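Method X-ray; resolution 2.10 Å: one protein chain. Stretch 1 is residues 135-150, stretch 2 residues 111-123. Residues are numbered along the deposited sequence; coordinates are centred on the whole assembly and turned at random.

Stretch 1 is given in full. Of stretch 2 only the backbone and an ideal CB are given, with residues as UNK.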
# COMPACT_ATOMS: atom_id res chain seq x y z
N ILE A 135 -3.05 27.17 -22.95
CA ILE A 135 -2.09 27.36 -24.03
C ILE A 135 -2.22 26.19 -24.99
O ILE A 135 -2.18 25.04 -24.57
CB ILE A 135 -0.61 27.43 -23.50
CG1 ILE A 135 -0.42 28.50 -22.40
CG2 ILE A 135 0.40 27.55 -24.67
CD1 ILE A 135 -0.98 29.88 -22.70
N VAL A 136 -2.39 26.49 -26.28
CA VAL A 136 -2.51 25.46 -27.32
C VAL A 136 -1.31 25.47 -28.27
O VAL A 136 -1.03 26.47 -28.95
CB VAL A 136 -3.84 25.59 -28.12
CG1 VAL A 136 -3.96 24.48 -29.17
CG2 VAL A 136 -5.04 25.51 -27.17
N ASN A 137 -0.62 24.34 -28.32
CA ASN A 137 0.61 24.15 -29.10
C ASN A 137 0.52 23.02 -30.13
O ASN A 137 1.55 22.46 -30.53
CB ASN A 137 1.76 23.83 -28.14
CG ASN A 137 2.10 24.97 -27.23
OD1 ASN A 137 1.83 26.14 -27.54
ND2 ASN A 137 2.70 24.66 -26.08
N THR A 138 -0.68 22.66 -30.54
CA THR A 138 -0.87 21.56 -31.47
C THR A 138 -2.27 21.64 -32.04
O THR A 138 -3.11 22.40 -31.56
CB THR A 138 -0.64 20.16 -30.79
OG1 THR A 138 -0.41 19.17 -31.80
CG2 THR A 138 -1.83 19.76 -29.92
N ASP A 139 -2.52 20.85 -33.09
CA ASP A 139 -3.83 20.81 -33.72
C ASP A 139 -4.75 19.95 -32.87
O ASP A 139 -4.47 18.77 -32.64
CB ASP A 139 -3.69 20.26 -35.14
CG ASP A 139 -4.98 20.31 -35.92
OD1 ASP A 139 -6.00 20.83 -35.40
OD2 ASP A 139 -4.96 19.82 -37.06
N VAL A 140 -5.84 20.54 -32.37
CA VAL A 140 -6.79 19.83 -31.50
C VAL A 140 -7.87 19.10 -32.32
O VAL A 140 -8.73 18.39 -31.77
CB VAL A 140 -7.41 20.74 -30.39
CG1 VAL A 140 -6.31 21.46 -29.61
CG2 VAL A 140 -8.42 21.75 -30.96
N GLY A 141 -7.83 19.30 -33.64
CA GLY A 141 -8.73 18.61 -34.57
C GLY A 141 -10.18 19.02 -34.41
O GLY A 141 -10.49 20.14 -33.96
N GLU A 142 -11.07 18.10 -34.78
CA GLU A 142 -12.48 18.41 -34.98
C GLU A 142 -13.19 18.77 -33.68
O GLU A 142 -12.75 18.35 -32.61
CB GLU A 142 -13.21 17.22 -35.64
CG GLU A 142 -12.94 17.06 -37.13
CD GLU A 142 -13.34 18.28 -37.95
OE1 GLU A 142 -14.56 18.48 -38.20
OE2 GLU A 142 -12.42 19.04 -38.34
N PRO A 143 -14.28 19.56 -33.77
CA PRO A 143 -15.17 19.75 -32.62
C PRO A 143 -15.79 18.42 -32.16
O PRO A 143 -15.80 17.45 -32.92
CB PRO A 143 -16.27 20.68 -33.18
CG PRO A 143 -16.16 20.57 -34.69
CD PRO A 143 -14.69 20.37 -34.93
N PHE A 144 -16.25 18.37 -30.91
CA PHE A 144 -17.09 17.26 -30.45
C PHE A 144 -18.56 17.67 -30.60
O PHE A 144 -18.97 18.75 -30.13
CB PHE A 144 -16.82 16.92 -28.99
CG PHE A 144 -15.38 16.47 -28.70
CD1 PHE A 144 -14.36 17.41 -28.51
CD2 PHE A 144 -15.06 15.12 -28.59
CE1 PHE A 144 -13.05 17.00 -28.24
CE2 PHE A 144 -13.76 14.70 -28.32
CZ PHE A 144 -12.75 15.64 -28.13
N GLN A 145 -19.37 16.82 -31.22
CA GLN A 145 -20.78 17.19 -31.41
C GLN A 145 -21.50 17.42 -30.08
O GLN A 145 -22.10 18.47 -29.89
CB GLN A 145 -21.54 16.17 -32.26
CG GLN A 145 -22.80 16.80 -32.86
CD GLN A 145 -24.02 15.93 -32.71
OE1 GLN A 145 -23.97 14.74 -32.99
NE2 GLN A 145 -25.13 16.54 -32.27
N ARG A 146 -21.43 16.45 -29.17
CA ARG A 146 -22.07 16.57 -27.86
C ARG A 146 -21.33 15.79 -26.79
O ARG A 146 -21.12 14.58 -26.90
CB ARG A 146 -23.54 16.13 -27.91
CG ARG A 146 -24.28 16.41 -26.61
CD ARG A 146 -25.75 16.04 -26.70
NE ARG A 146 -25.97 14.61 -26.56
CZ ARG A 146 -27.12 14.06 -26.16
NH1 ARG A 146 -28.17 14.82 -25.84
NH2 ARG A 146 -27.22 12.73 -26.08
N ILE A 147 -20.94 16.53 -25.74
CA ILE A 147 -20.19 16.02 -24.59
C ILE A 147 -20.98 16.32 -23.33
O ILE A 147 -21.30 17.47 -23.05
CB ILE A 147 -18.79 16.71 -24.48
CG1 ILE A 147 -17.92 16.43 -25.72
CG2 ILE A 147 -18.05 16.36 -23.15
CD1 ILE A 147 -17.56 14.98 -25.93
N GLN A 148 -21.30 15.28 -22.57
CA GLN A 148 -21.94 15.47 -21.29
C GLN A 148 -21.00 15.29 -20.10
O GLN A 148 -20.26 14.30 -20.02
CB GLN A 148 -23.15 14.56 -21.16
CG GLN A 148 -24.44 15.28 -21.40
CD GLN A 148 -25.54 14.36 -21.86
OE1 GLN A 148 -25.34 13.51 -22.73
NE2 GLN A 148 -26.73 14.54 -21.29
N ILE A 149 -21.03 16.25 -19.18
CA ILE A 149 -20.27 16.14 -17.94
C ILE A 149 -20.78 14.96 -17.13
O ILE A 149 -21.96 14.93 -16.78
CB ILE A 149 -20.39 17.42 -17.07
CG1 ILE A 149 -20.26 18.70 -17.90
CG2 ILE A 149 -19.41 17.35 -15.88
CD1 ILE A 149 -19.05 18.77 -18.78
N GLU A 150 -19.91 14.00 -16.85
CA GLU A 150 -20.25 12.91 -15.94
C GLU A 150 -20.42 13.48 -14.53
O GLU A 150 -19.92 14.57 -14.22
CB GLU A 150 -19.20 11.80 -16.00
CG GLU A 150 -19.32 10.91 -17.24
CD GLU A 150 -17.98 10.34 -17.70
OE1 GLU A 150 -17.24 9.79 -16.86
OE2 GLU A 150 -17.68 10.43 -18.92
N UNK A 111 -25.35 24.11 -17.51
CA UNK A 111 -26.05 23.47 -18.63
C UNK A 111 -25.62 22.01 -18.82
O UNK A 111 -26.30 21.24 -19.51
CB UNK A 111 -25.80 24.25 -19.92
N UNK A 112 -24.49 21.65 -18.23
CA UNK A 112 -24.03 20.25 -18.11
C UNK A 112 -23.61 19.54 -19.38
O UNK A 112 -23.42 18.32 -19.37
CB UNK A 112 -25.15 19.42 -17.47
N UNK A 113 -23.46 20.29 -20.47
CA UNK A 113 -23.04 19.72 -21.76
C UNK A 113 -22.49 20.75 -22.73
O UNK A 113 -22.92 21.90 -22.75
CB UNK A 113 -24.22 19.00 -22.42
N UNK A 114 -21.53 20.32 -23.54
CA UNK A 114 -20.93 21.18 -24.56
C UNK A 114 -21.35 20.71 -25.95
O UNK A 114 -21.29 19.52 -26.25
CB UNK A 114 -19.41 21.19 -24.44
N UNK A 115 -21.76 21.66 -26.79
CA UNK A 115 -22.29 21.38 -28.12
C UNK A 115 -21.37 21.92 -29.20
O UNK A 115 -21.14 23.13 -29.29
CB UNK A 115 -23.69 21.98 -28.28
N UNK A 116 -20.86 21.01 -30.03
CA UNK A 116 -20.07 21.38 -31.22
C UNK A 116 -18.84 22.22 -30.88
O UNK A 116 -18.48 23.16 -31.59
CB UNK A 116 -20.95 22.15 -32.21
N UNK A 117 -18.20 21.85 -29.77
CA UNK A 117 -17.05 22.56 -29.25
C UNK A 117 -15.79 21.74 -29.47
O UNK A 117 -15.81 20.51 -29.33
CB UNK A 117 -17.24 22.88 -27.76
N UNK A 118 -14.70 22.42 -29.80
CA UNK A 118 -13.39 21.79 -29.78
C UNK A 118 -12.91 21.57 -28.34
O UNK A 118 -13.48 22.12 -27.38
CB UNK A 118 -12.38 22.64 -30.55
N UNK A 119 -11.86 20.76 -28.20
CA UNK A 119 -11.16 20.58 -26.95
C UNK A 119 -10.73 21.91 -26.36
O UNK A 119 -10.82 22.12 -25.13
CB UNK A 119 -9.95 19.67 -27.15
N UNK A 120 -10.25 22.81 -27.21
CA UNK A 120 -9.75 24.10 -26.76
C UNK A 120 -10.89 24.99 -26.24
O UNK A 120 -10.73 25.64 -25.20
CB UNK A 120 -9.01 24.80 -27.90
N UNK A 121 -12.02 25.02 -26.93
CA UNK A 121 -13.16 25.77 -26.42
C UNK A 121 -13.65 25.21 -25.08
O UNK A 121 -13.94 25.98 -24.15
CB UNK A 121 -14.30 25.75 -27.44
N UNK A 122 -13.72 23.89 -24.97
CA UNK A 122 -14.16 23.31 -23.70
C UNK A 122 -13.16 23.67 -22.57
O UNK A 122 -13.57 24.13 -21.50
CB UNK A 122 -14.30 21.79 -23.83
N UNK A 123 -11.87 23.52 -22.84
CA UNK A 123 -10.83 23.78 -21.84
C UNK A 123 -10.86 25.24 -21.39
O UNK A 123 -10.72 25.51 -20.19
CB UNK A 123 -9.45 23.43 -22.40

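Position 111 offers little evidence: its ideal CB has nothing of stretch 1 within 5.5 Å, so almost any residue would suit. It is Ser111, and it makes no contact across.

At position 112, phi/psi of 69/11° favours glycine, although asparagine or aspartate can adopt such angles; an ideal CB would lie 5.0 Å from Ile149 CG1, so space does not decide. The residue is Gly112. Its O accepts from Ile149 N at 3.2 Å, and a water bridges that same O to Ile149 O.

Position 113 is extended and forms a non-hydrogen-bonded antiparallel pair with Gln148. Its ideal CB is 3.9 Å from Gln148 CG and 4.9 Å from Arg146 CG, so a long polar or acidic chain, or a beta-branched one, would fit. Gln113 is found, with chi1 p; its CB packs 3.8 Å from Gln148 CG.

Position 114 pairs with Ile147 through two backbone bonds, N to Ile147 O (2.9 Å) and Ile147 N to O (3.1 Å). CB points to the face bearing Ile147, an apolar surface that invites leucine, isoleucine, methionine or an aromatic. Phe114 reaches along the sheet: its CE1 lies a tight 3.1 Å from Ile149 CD1, and its CD1 4.4 Å from Ile147 CG2.

Position 115 turns to the face of Arg146, its non-hydrogen-bonded partner. The nearest atom to its ideal CB is backbone, Gln145 O at 4.2 Å, so small or medium polar residues, or beta-formers such as threonine, would suit. The deposited Asn115 covers little of stretch 1.

At position 116 the chain turns a corner with phi/psi of 58/39°, a left-handed conformation that suits glycine, asparagine or aspartate. CB points away. Asn116 is among the residues that tolerate these angles. Its backbone N donates to Gln145 O (2.8 Å), as most residues' would; its side chain comes back, OD1 lying 3.4 Å from Gln145 CG.

Position 117 pairs with Phe144: Phe144 N donates to its O at 2.7 Å, while the return bond from its N to Phe144 O is weak (3.2 Å, 129°). A water accepts from this N and donates to Phe144 O. The ideal CB is no closer than 5.1 Å to Phe144 O, leaving room for many chains. Gln117 folds back, NE2 donating to Asn115 O at 2.9 Å.

Position 118 precedes a helix, where serine, threonine, aspartate or asparagine can cap; apolar surface from Val140 and Pro143 tolerates a methyl. Thr118 OG1 accepts from the backbone N of 121 (3.2 Å); its CB lies 4.0 Å from Val140 CG2, its CG2 4.3 Å from Pro143 CB.

Position 119 points toward Val140 CB and Phe144 CE1, calling for an aliphatic. Leu119 CB lies 4.2 Å from each.

Position 120 faces Val136 and Val140; a small aliphatic or threonine suits. Thr120 OG1 is 3.3 Å from Val136 CG2 and from Val140 CG1.

Position 121 is unconstrained by stretch 1, so most helix-compatible residues suit; Gln121 OE1 accepts from Thr118 N (2.8 Å).

Position 122 points toward stretch 1, favouring a reaching aliphatic: Ile122 CD1 lies 4.3 Å from Ile147 CG1. Position 123, out of reach, would likewise accept most helix formers; it is Ala123.

Stretch 2, residues 111-123: SGQFNNQTLTQIA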
# COMPACT_ATOMS: atom_id res chain seq x y z
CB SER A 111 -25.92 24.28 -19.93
OG SER A 111 -24.67 24.07 -20.58
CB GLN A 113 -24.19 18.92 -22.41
CG GLN A 113 -25.21 19.73 -23.15
CD GLN A 113 -26.32 18.88 -23.72
OE1 GLN A 113 -26.53 18.83 -24.94
NE2 GLN A 113 -27.06 18.19 -22.84
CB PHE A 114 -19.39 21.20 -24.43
CG PHE A 114 -18.91 21.56 -23.05
CD1 PHE A 114 -18.61 20.57 -22.13
CD2 PHE A 114 -18.78 22.90 -22.67
CE1 PHE A 114 -18.18 20.90 -20.84
CE2 PHE A 114 -18.35 23.24 -21.39
CZ PHE A 114 -18.05 22.24 -20.48
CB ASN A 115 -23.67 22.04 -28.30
CG ASN A 115 -24.59 21.81 -27.13
OD1 ASN A 115 -24.94 20.68 -26.81
ND2 ASN A 115 -24.98 22.90 -26.47
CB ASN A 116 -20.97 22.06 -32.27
CG ASN A 116 -22.11 21.16 -32.72
OD1 ASN A 116 -21.87 20.04 -33.16
ND2 ASN A 116 -23.35 21.65 -32.61
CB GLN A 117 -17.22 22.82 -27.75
CG GLN A 117 -18.46 23.63 -27.37
CD GLN A 117 -18.41 25.04 -27.93
OE1 GLN A 117 -17.54 25.83 -27.56
NE2 GLN A 117 -19.34 25.36 -28.83
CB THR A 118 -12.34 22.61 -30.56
OG1 THR A 118 -12.16 23.88 -29.92
CG2 THR A 118 -12.77 22.80 -32.01
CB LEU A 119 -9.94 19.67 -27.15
CG LEU A 119 -8.98 19.40 -25.97
CD1 LEU A 119 -9.71 18.74 -24.81
CD2 LEU A 119 -7.76 18.59 -26.41
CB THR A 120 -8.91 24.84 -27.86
OG1 THR A 120 -7.77 24.05 -28.20
CG2 THR A 120 -8.42 26.23 -27.36
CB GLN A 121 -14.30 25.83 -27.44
CG GLN A 121 -14.00 26.69 -28.66
CD GLN A 121 -14.93 26.38 -29.80
OE1 GLN A 121 -15.18 25.21 -30.12
NE2 GLN A 121 -15.47 27.43 -30.42
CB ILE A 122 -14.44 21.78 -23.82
CG1 ILE A 122 -15.71 21.56 -24.65
CG2 ILE A 122 -14.56 21.13 -22.43
CD1 ILE A 122 -15.81 20.20 -25.30
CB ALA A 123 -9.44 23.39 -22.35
O HOH W 1 -24.69 16.05 -17.86
O HOH W 2 -18.86 19.77 -27.60
O HOH W 3 -11.41 18.89 -30.54
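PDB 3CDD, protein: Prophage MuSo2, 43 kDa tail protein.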